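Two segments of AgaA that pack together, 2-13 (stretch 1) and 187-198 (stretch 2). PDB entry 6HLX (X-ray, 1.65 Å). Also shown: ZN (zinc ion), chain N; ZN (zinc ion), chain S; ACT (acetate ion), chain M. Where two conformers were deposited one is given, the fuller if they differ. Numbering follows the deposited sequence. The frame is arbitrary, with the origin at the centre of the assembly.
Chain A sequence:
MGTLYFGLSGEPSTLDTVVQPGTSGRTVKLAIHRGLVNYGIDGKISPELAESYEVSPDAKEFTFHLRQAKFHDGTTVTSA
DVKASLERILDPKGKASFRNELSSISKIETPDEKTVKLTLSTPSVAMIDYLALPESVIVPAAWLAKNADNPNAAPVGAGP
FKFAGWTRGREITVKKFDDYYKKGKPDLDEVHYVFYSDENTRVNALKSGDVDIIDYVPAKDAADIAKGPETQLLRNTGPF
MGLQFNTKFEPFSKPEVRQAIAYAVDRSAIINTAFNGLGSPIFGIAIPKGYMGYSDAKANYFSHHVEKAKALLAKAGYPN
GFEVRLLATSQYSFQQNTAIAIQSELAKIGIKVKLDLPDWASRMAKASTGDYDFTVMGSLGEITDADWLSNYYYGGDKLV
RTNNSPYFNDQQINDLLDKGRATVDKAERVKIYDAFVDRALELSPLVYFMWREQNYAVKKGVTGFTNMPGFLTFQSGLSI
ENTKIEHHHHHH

Stretch 1, residues 2-13: GTLYFGLSGEPS
Stretch 2 187-198: DLDEVHYVFYSD

The apolar centre of this contact lies on one face of a two-stranded parallel arrangement, where L4, F6 and L8 of the first stretch meet V191, Y193 and F195 of the second. L4 (chi1 t, chi2 143°) sets its CB 3.8 Å from L188 CD1 and its CD2 4.1 Å from V191 CG1. F6 (chi1 t, chi2 -64°) follows: its CB lies 4.1 Å from V191 CG1 and 3.8 Å from Y193 CD1, so the start of its side chain touches both neighbours. The rings of F6 and Y193 (chi1 m, chi2 -85°) meet obliquely, centroids 5.3 Å apart and planes at 44°. L8 (m, t) brings CD1 to 3.8 Å from Y193 CB and to 4.1 Å from F195 CE1, approaching the F195 ring at its edge. Branched aliphatic and aromatic groups suit this face because they exclude water and fill the spaces between one another.

F195 (chi1 m at -43°, chi2 -48°) closes the layer and has more of its surface covered by the opposing stretch than any other residue here. Beyond its strand, stretch 1 continues past the F195 ring: P12 CD lies 3.5 Å from F195 CE1, and E11, extended with chi1 and chi2 both t, lays its CB 3.8 Å from the ring centroid, 20° off the normal, in a CH-pi contact. The methylenes of E11 thus serve as apolar surface, while its carboxylate is hydrogen-bonded elsewhere in the structure.

Behind these side chains, the two strands, the first ending at L8 and the second spanning 190-195, run in the same direction, their axes 29° apart and 4.6 Å at closest approach. L4 pairs with V191, Y5 with H192, F6 with Y193, G7 with V194 and L8 with F195, with CA atoms 4.8 to 5.1 Å apart. Phi lies between -84° and -135° and psi between 104° and 153° for these ten residues. As is usual for parallel strands, L4, F6 and L8 each reach two different partners: L4 N to E190 O (3.1 Å), H192 N to L4 O (2.9 Å), F6 N to H192 O, V194 N to F6 O and L8 N to V194 O (each 2.8 Å), then Y196 N to L8 O (2.9 Å).

The other face is more polar. Y5 and H192, both chi1 m, meet obliquely, ring centroids 5.0 Å apart, and T3 CG2 lies 3.5 Å from H192 CD2. H192 NE2 donates to E190 OE2 (2.8 Å), while H192 ND1 binds one zinc at 2.0 Å and E190 OE1 binds the other at 2.1 Å. G7 has no side chain, which lets the Y196 ring edge approach: CD2 is 3.9 Å from G7 CA, and a CB on G7 would lie tight against it.

At the end where stretch 1 begins, G2 and D189 bond reciprocally, D189 N to G2 O (2.8 Å) and G2 N to D189 OD2 (2.9 Å). At the far end, one water accepts from E11 N (2.9 Å) and hydrogen-bonds S197 OG (2.7 Å).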

ATOM      1  N   GLY A   2      -2.149  29.415  -7.253  1.00 32.28           N
ATOM      2  CA  GLY A   2      -2.812  29.091  -6.000  1.00 31.13           C
ATOM      3  C   GLY A   2      -2.093  28.015  -5.218  1.00 29.77           C
ATOM      4  O   GLY A   2      -1.232  27.302  -5.754  1.00 28.30           O
ATOM      5  N   THR A   3      -2.452  27.913  -3.931  1.00 23.46           N
ATOM      6  CA  THR A   3      -1.875  26.965  -2.984  0.50 23.03           C
ATOM      7  C   THR A   3      -3.002  26.052  -2.483  1.00 26.63           C
ATOM      8  O   THR A   3      -4.145  26.510  -2.351  1.00 26.86           O
ATOM      9  CB  THR A   3      -1.161  27.772  -1.868  0.50 32.04           C
ATOM     10  OG1 THR A   3      -0.111  28.552  -2.455  0.50 31.22           O
ATOM     11  CG2 THR A   3      -0.588  26.909  -0.766  0.50 30.63           C
ATOM     12  N   LEU A   4      -2.674  24.805  -2.165  1.00 20.98           N
ATOM     13  CA  LEU A   4      -3.667  23.882  -1.643  1.00 19.11           C
ATOM     14  C   LEU A   4      -3.160  23.331  -0.312  1.00 22.33           C
ATOM     15  O   LEU A   4      -1.984  22.987  -0.200  1.00 21.94           O
ATOM     16  CB  LEU A   4      -3.914  22.752  -2.658  1.00 19.84           C
ATOM     17  CG  LEU A   4      -5.062  21.775  -2.325  1.00 24.06           C
ATOM     18  CD1 LEU A   4      -5.803  21.354  -3.561  1.00 23.92           C
ATOM     19  CD2 LEU A   4      -4.546  20.568  -1.566  1.00 24.31           C
ATOM     20  N   TYR A   5      -4.046  23.264   0.689  1.00 19.83           N
ATOM     21  CA  TYR A   5      -3.712  22.689   2.000  1.00 18.34           C
ATOM     22  C   TYR A   5      -4.386  21.318   2.027  1.00 22.27           C
ATOM     23  O   TYR A   5      -5.613  21.214   1.827  1.00 21.15           O
ATOM     24  CB  TYR A   5      -4.232  23.567   3.142  1.00 19.21           C
ATOM     25  CG  TYR A   5      -3.619  24.960   3.239  1.00 21.23           C
ATOM     26  CD1 TYR A   5      -2.424  25.272   2.587  1.00 22.14           C
ATOM     27  CD2 TYR A   5      -4.217  25.949   4.008  1.00 23.62           C
ATOM     28  CE1 TYR A   5      -1.871  26.553   2.659  1.00 22.97           C
ATOM     29  CE2 TYR A   5      -3.650  27.223   4.118  1.00 25.00           C
ATOM     30  CZ  TYR A   5      -2.460  27.508   3.469  1.00 28.92           C
ATOM     31  OH  TYR A   5      -1.893  28.765   3.588  1.00 31.11           O
ATOM     32  N   PHE A   6      -3.575  20.282   2.260  1.00 19.40           N
ATOM     33  CA  PHE A   6      -4.014  18.884   2.210  1.00 18.25           C
ATOM     34  C   PHE A   6      -3.859  18.284   3.613  1.00 21.77           C
ATOM     35  O   PHE A   6      -2.744  18.182   4.123  1.00 21.00           O
ATOM     36  CB  PHE A   6      -3.116  18.150   1.214  1.00 19.19           C
ATOM     37  CG  PHE A   6      -3.562  16.783   0.734  1.00 20.04           C
ATOM     38  CD1 PHE A   6      -3.678  15.711   1.622  1.00 23.89           C
ATOM     39  CD2 PHE A   6      -3.812  16.552  -0.615  1.00 21.98           C
ATOM     40  CE1 PHE A   6      -4.051  14.436   1.161  1.00 24.75           C
ATOM     41  CE2 PHE A   6      -4.152  15.274  -1.077  1.00 24.37           C
ATOM     42  CZ  PHE A   6      -4.281  14.230  -0.189  1.00 23.49           C
ATOM     43  N   GLY A   7      -4.974  17.906   4.212  1.00 20.82           N
ATOM     44  CA  GLY A   7      -4.981  17.336   5.545  1.00 20.10           C
ATOM     45  C   GLY A   7      -4.704  15.848   5.497  1.00 21.76           C
ATOM     46  O   GLY A   7      -5.572  15.066   5.098  1.00 20.61           O
ATOM     47  N   LEU A   8      -3.489  15.448   5.899  1.00 18.72           N
ATOM     48  CA  LEU A   8      -3.103  14.030   5.950  1.00 19.99           C
ATOM     49  C   LEU A   8      -3.524  13.399   7.295  1.00 21.93           C
ATOM     50  O   LEU A   8      -3.525  14.072   8.331  1.00 21.17           O
ATOM     51  CB  LEU A   8      -1.572  13.865   5.825  1.00 20.62           C
ATOM     52  CG  LEU A   8      -0.876  14.180   4.515  1.00 24.95           C
ATOM     53  CD1 LEU A   8       0.643  14.093   4.731  1.00 24.59           C
ATOM     54  CD2 LEU A   8      -1.338  13.238   3.385  1.00 25.28           C
ATOM     55  N   SER A   9      -3.757  12.062   7.285  1.00 19.48           N
ATOM     56  CA  SER A   9      -4.154  11.326   8.488  1.00 18.15           C
ATOM     57  C   SER A   9      -3.011  11.095   9.471  1.00 20.91           C
ATOM     58  O   SER A   9      -3.240  10.524  10.541  1.00 21.31           O
ATOM     59  CB  SER A   9      -4.814   9.997   8.114  1.00 20.51           C
ATOM     60  OG  SER A   9      -3.868   9.162   7.477  1.00 21.69           O
ATOM     61  N   GLY A  10      -1.803  11.534   9.107  1.00 19.48           N
ATOM     62  CA  GLY A  10      -0.654  11.424   9.996  1.00 19.45           C
ATOM     63  C   GLY A  10       0.591  12.074   9.444  1.00 22.40           C
ATOM     64  O   GLY A  10       0.661  12.401   8.258  1.00 21.90           O
ATOM     65  N   GLU A  11       1.606  12.157  10.293  1.00 20.04           N
ATOM     66  CA  GLU A  11       2.901  12.669   9.892  1.00 19.50           C
ATOM     67  C   GLU A  11       3.745  11.496   9.377  1.00 21.69           C
ATOM     68  O   GLU A  11       3.889  10.496  10.086  1.00 21.33           O
ATOM     69  CB  GLU A  11       3.588  13.343  11.093  1.00 21.16           C
ATOM     70  CG  GLU A  11       5.007  13.806  10.817  1.00 21.22           C
ATOM     71  CD  GLU A  11       5.573  14.770  11.850  1.00 28.14           C
ATOM     72  OE1 GLU A  11       6.468  15.566  11.487  1.00 24.48           O
ATOM     73  OE2 GLU A  11       5.126  14.738  13.020  1.00 25.36           O
ATOM     74  N   PRO A  12       4.356  11.603   8.181  1.00 20.70           N
ATOM     75  CA  PRO A  12       5.197  10.484   7.706  1.00 19.62           C
ATOM     76  C   PRO A  12       6.365  10.221   8.660  1.00 21.78           C
ATOM     77  O   PRO A  12       7.044  11.161   9.111  1.00 21.07           O
ATOM     78  CB  PRO A  12       5.730  10.994   6.359  1.00 21.36           C
ATOM     79  CG  PRO A  12       4.648  11.966   5.880  1.00 25.00           C
ATOM     80  CD  PRO A  12       4.244  12.670   7.167  1.00 21.24           C
ATOM     81  N   SER A  13       6.600   8.946   8.978  1.00 19.44           N
ATOM     82  CA  SER A  13       7.728   8.560   9.836  1.00 20.30           C
ATOM     83  C   SER A  13       9.046   8.797   9.078  1.00 23.79           C
ATOM     84  O   SER A  13      10.073   9.095   9.690  1.00 24.60           O
ATOM     85  CB  SER A  13       7.607   7.090  10.226  1.00 23.18           C
ATOM     86  OG  SER A  13       7.577   6.299   9.051  1.00 23.80           O
ATOM     87  N   ASP A 187      -0.519  22.241 -11.791  1.00 25.26           N
ATOM     88  CA  ASP A 187      -1.233  23.510 -11.902  1.00 25.66           C
ATOM     89  C   ASP A 187      -1.017  24.370 -10.643  1.00 28.84           C
ATOM     90  O   ASP A 187      -0.924  25.603 -10.730  1.00 28.32           O
ATOM     91  CB  ASP A 187      -2.732  23.285 -12.141  1.00 27.35           C
ATOM     92  CG  ASP A 187      -3.392  24.574 -12.608  1.00 38.01           C
ATOM     93  OD1 ASP A 187      -3.155  24.975 -13.768  1.00 40.06           O
ATOM     94  OD2 ASP A 187      -4.089  25.212 -11.794  1.00 38.24           O
ATOM     95  N   LEU A 188      -0.947  23.708  -9.467  1.00 24.44           N
ATOM     96  CA  LEU A 188      -0.760  24.402  -8.194  1.00 22.49           C
ATOM     97  C   LEU A 188       0.653  24.934  -8.024  1.00 25.38           C
ATOM     98  O   LEU A 188       1.614  24.296  -8.443  1.00 24.95           O
ATOM     99  CB  LEU A 188      -1.080  23.440  -7.026  1.00 21.75           C
ATOM    100  CG  LEU A 188      -2.531  22.924  -6.966  1.00 24.06           C
ATOM    101  CD1 LEU A 188      -2.637  21.669  -6.064  1.00 22.98           C
ATOM    102  CD2 LEU A 188      -3.470  24.016  -6.438  1.00 25.53           C
ATOM    103  N   ASP A 189       0.777  26.082  -7.348  1.00 23.80           N
ATOM    104  CA  ASP A 189       2.090  26.648  -7.059  1.00 22.42           C
ATOM    105  C   ASP A 189       2.727  25.970  -5.847  1.00 23.40           C
ATOM    106  O   ASP A 189       3.951  25.846  -5.786  1.00 21.97           O
ATOM    107  CB  ASP A 189       1.975  28.167  -6.850  1.00 25.23           C
ATOM    108  CG  ASP A 189       1.572  28.874  -8.137  1.00 32.22           C
ATOM    109  OD1 ASP A 189       2.253  28.666  -9.170  1.00 31.88           O
ATOM    110  OD2 ASP A 189       0.562  29.598  -8.120  1.00 41.20           O
ATOM    111  N   GLU A 190       1.898  25.560  -4.860  1.00 20.57           N
ATOM    112  CA  GLU A 190       2.365  24.906  -3.625  1.00 19.71           C
ATOM    113  C   GLU A 190       1.303  23.998  -3.073  1.00 22.48           C
ATOM    114  O   GLU A 190       0.102  24.196  -3.283  1.00 21.57           O
ATOM    115  CB  GLU A 190       2.651  25.932  -2.502  1.00 22.31           C
ATOM    116  CG  GLU A 190       3.657  26.998  -2.824  1.00 25.41           C
ATOM    117  CD  GLU A 190       4.016  27.896  -1.664  1.00 27.44           C
ATOM    118  OE1 GLU A 190       4.895  28.746  -1.884  1.00 25.32           O
ATOM    119  OE2 GLU A 190       3.430  27.778  -0.566  1.00 24.70           O
ATOM    120  N   VAL A 191       1.747  23.029  -2.287  1.00 20.79           N
ATOM    121  CA  VAL A 191       0.851  22.175  -1.528  1.00 19.27           C
ATOM    122  C   VAL A 191       1.457  22.095  -0.130  1.00 21.74           C
ATOM    123  O   VAL A 191       2.669  21.858   0.006  1.00 22.50           O
ATOM    124  CB  VAL A 191       0.634  20.759  -2.136  1.00 22.40           C
ATOM    125  CG1 VAL A 191      -0.458  20.005  -1.356  1.00 22.12           C
ATOM    126  CG2 VAL A 191       0.238  20.851  -3.609  1.00 22.67           C
ATOM    127  N   HIS A 192       0.635  22.343   0.890  1.00 19.16           N
ATOM    128  CA  HIS A 192       1.051  22.200   2.289  1.00 19.14           C
ATOM    129  C   HIS A 192       0.323  20.943   2.789  1.00 22.05           C
ATOM    130  O   HIS A 192      -0.917  20.906   2.850  1.00 20.90           O
ATOM    131  CB  HIS A 192       0.682  23.451   3.117  1.00 20.51           C
ATOM    132  CG  HIS A 192       1.328  24.718   2.621  1.00 23.49           C
ATOM    133  ND1 HIS A 192       1.769  25.694   3.491  1.00 26.21           N
ATOM    134  CD2 HIS A 192       1.549  25.133   1.347  1.00 24.80           C
ATOM    135  CE1 HIS A 192       2.258  26.669   2.730  1.00 24.24           C
ATOM    136  NE2 HIS A 192       2.127  26.391   1.433  1.00 24.56           N
ATOM    137  N   TYR A 193       1.094  19.906   3.112  1.00 18.40           N
ATOM    138  CA  TYR A 193       0.556  18.635   3.638  1.00 18.89           C
ATOM    139  C   TYR A 193       0.566  18.783   5.158  1.00 22.08           C
ATOM    140  O   TYR A 193       1.636  18.731   5.756  1.00 21.68           O
ATOM    141  CB  TYR A 193       1.425  17.442   3.180  1.00 19.55           C
ATOM    142  CG  TYR A 193       1.309  17.177   1.696  1.00 18.99           C
ATOM    143  CD1 TYR A 193       0.276  16.393   1.182  1.00 18.86           C
ATOM    144  CD2 TYR A 193       2.231  17.713   0.800  1.00 20.38           C
ATOM    145  CE1 TYR A 193       0.148  16.173  -0.192  1.00 20.20           C
ATOM    146  CE2 TYR A 193       2.126  17.483  -0.575  1.00 21.30           C
ATOM    147  CZ  TYR A 193       1.062  16.741  -1.068  1.00 22.37           C
ATOM    148  OH  TYR A 193       0.950  16.559  -2.428  1.00 22.44           O
ATOM    149  N   VAL A 194      -0.597  19.014   5.759  1.00 18.62           N
ATOM    150  CA  VAL A 194      -0.761  19.303   7.195  1.00 18.15           C
ATOM    151  C   VAL A 194      -1.185  18.019   7.914  1.00 21.57           C
ATOM    152  O   VAL A 194      -2.091  17.322   7.464  1.00 21.71           O
ATOM    153  CB  VAL A 194      -1.784  20.443   7.402  1.00 22.24           C
ATOM    154  CG1 VAL A 194      -1.848  20.859   8.877  1.00 22.15           C
ATOM    155  CG2 VAL A 194      -1.459  21.659   6.511  1.00 22.92           C
ATOM    156  N   PHE A 195      -0.559  17.734   9.030  1.00 17.38           N
ATOM    157  CA  PHE A 195      -0.795  16.473   9.743  1.00 17.46           C
ATOM    158  C   PHE A 195      -1.917  16.578  10.748  1.00 22.80           C
ATOM    159  O   PHE A 195      -1.814  17.361  11.702  1.00 23.95           O
ATOM    160  CB  PHE A 195       0.500  16.043  10.460  1.00 19.11           C
ATOM    161  CG  PHE A 195       1.758  16.210   9.620  1.00 19.31           C
ATOM    162  CD1 PHE A 195       1.804  15.756   8.305  1.00 21.14           C
ATOM    163  CD2 PHE A 195       2.911  16.747  10.172  1.00 21.91           C
ATOM    164  CE1 PHE A 195       2.960  15.908   7.533  1.00 20.91           C
ATOM    165  CE2 PHE A 195       4.084  16.875   9.409  1.00 24.06           C
ATOM    166  CZ  PHE A 195       4.095  16.465   8.095  1.00 21.47           C
ATOM    167  N   TYR A 196      -2.975  15.775  10.551  1.00 20.79           N
ATOM    168  CA  TYR A 196      -4.110  15.704  11.487  1.00 21.12           C
ATOM    169  C   TYR A 196      -4.282  14.258  11.953  1.00 24.09           C
ATOM    170  O   TYR A 196      -5.035  13.501  11.329  1.00 22.85           O
ATOM    171  CB  TYR A 196      -5.402  16.203  10.829  1.00 22.61           C
ATOM    172  CG  TYR A 196      -5.433  17.686  10.560  1.00 22.58           C
ATOM    173  CD1 TYR A 196      -5.899  18.581  11.523  1.00 24.50           C
ATOM    174  CD2 TYR A 196      -5.074  18.195   9.317  1.00 22.93           C
ATOM    175  CE1 TYR A 196      -5.958  19.951  11.267  1.00 24.88           C
ATOM    176  CE2 TYR A 196      -5.147  19.558   9.044  1.00 24.89           C
ATOM    177  CZ  TYR A 196      -5.567  20.436  10.030  1.00 28.62           C
ATOM    178  OH  TYR A 196      -5.632  21.787   9.753  1.00 31.66           O
ATOM    179  N   SER A 197      -3.570  13.869  13.037  1.00 20.20           N
ATOM    180  CA  SER A 197      -3.625  12.500  13.543  0.50 20.06           C
ATOM    181  C   SER A 197      -4.956  12.131  14.209  1.00 23.45           C
ATOM    182  O   SER A 197      -5.319  10.954  14.225  1.00 23.00           O
ATOM    183  CB  SER A 197      -2.445  12.231  14.466  0.50 23.79           C
ATOM    184  OG  SER A 197      -1.279  12.458  13.692  0.50 27.07           O
ATOM    185  N   ASP A 198      -5.681  13.121  14.763  1.00 20.42           N
ATOM    186  CA  ASP A 198      -6.986  12.843  15.365  1.00 19.62           C
ATOM    187  C   ASP A 198      -7.997  13.043  14.198  1.00 23.98           C
ATOM    188  O   ASP A 198      -8.093  14.159  13.670  1.00 22.65           O
ATOM    189  CB  ASP A 198      -7.270  13.805  16.535  1.00 22.06           C
ATOM    190  CG  ASP A 198      -8.693  13.679  17.052  1.00 32.10           C
ATOM    191  OD1 ASP A 198      -9.623  14.096  16.331  1.00 32.17           O
ATOM    192  OD2 ASP A 198      -8.878  13.139  18.161  1.00 33.17           O
TER
HETATM  193 ZN    ZN N 613       1.673  25.789   5.501  1.00 26.43          ZN
HETATM  194 ZN    ZN S 618       4.822  29.921  -0.163  1.00 35.27          ZN
HETATM  195  C   ACT M 612      -5.111  32.535  -8.235  1.00 64.55           C
HETATM  196  O   ACT M 612      -6.153  31.865  -8.448  1.00 64.92           O
HETATM  197  OXT ACT M 612      -4.058  32.090  -7.707  1.00 63.32           O
HETATM  198  CH3 ACT M 612      -5.127  34.022  -8.671  1.00 64.63           C
HETATM  199  O   HOH W   1      -2.664  27.490  -9.280  1.00 43.80           O
HETATM  200  O   HOH W   2       0.023  30.836  -5.044  1.00 56.93           O
HETATM  201  O   HOH W   3      -5.622   9.743  11.637  1.00 23.41           O
HETATM  202  O   HOH W   4       0.934  11.139  12.960  1.00 23.21           O
HETATM  203  O   HOH W   5       6.371  29.273   0.603  1.00 36.20           O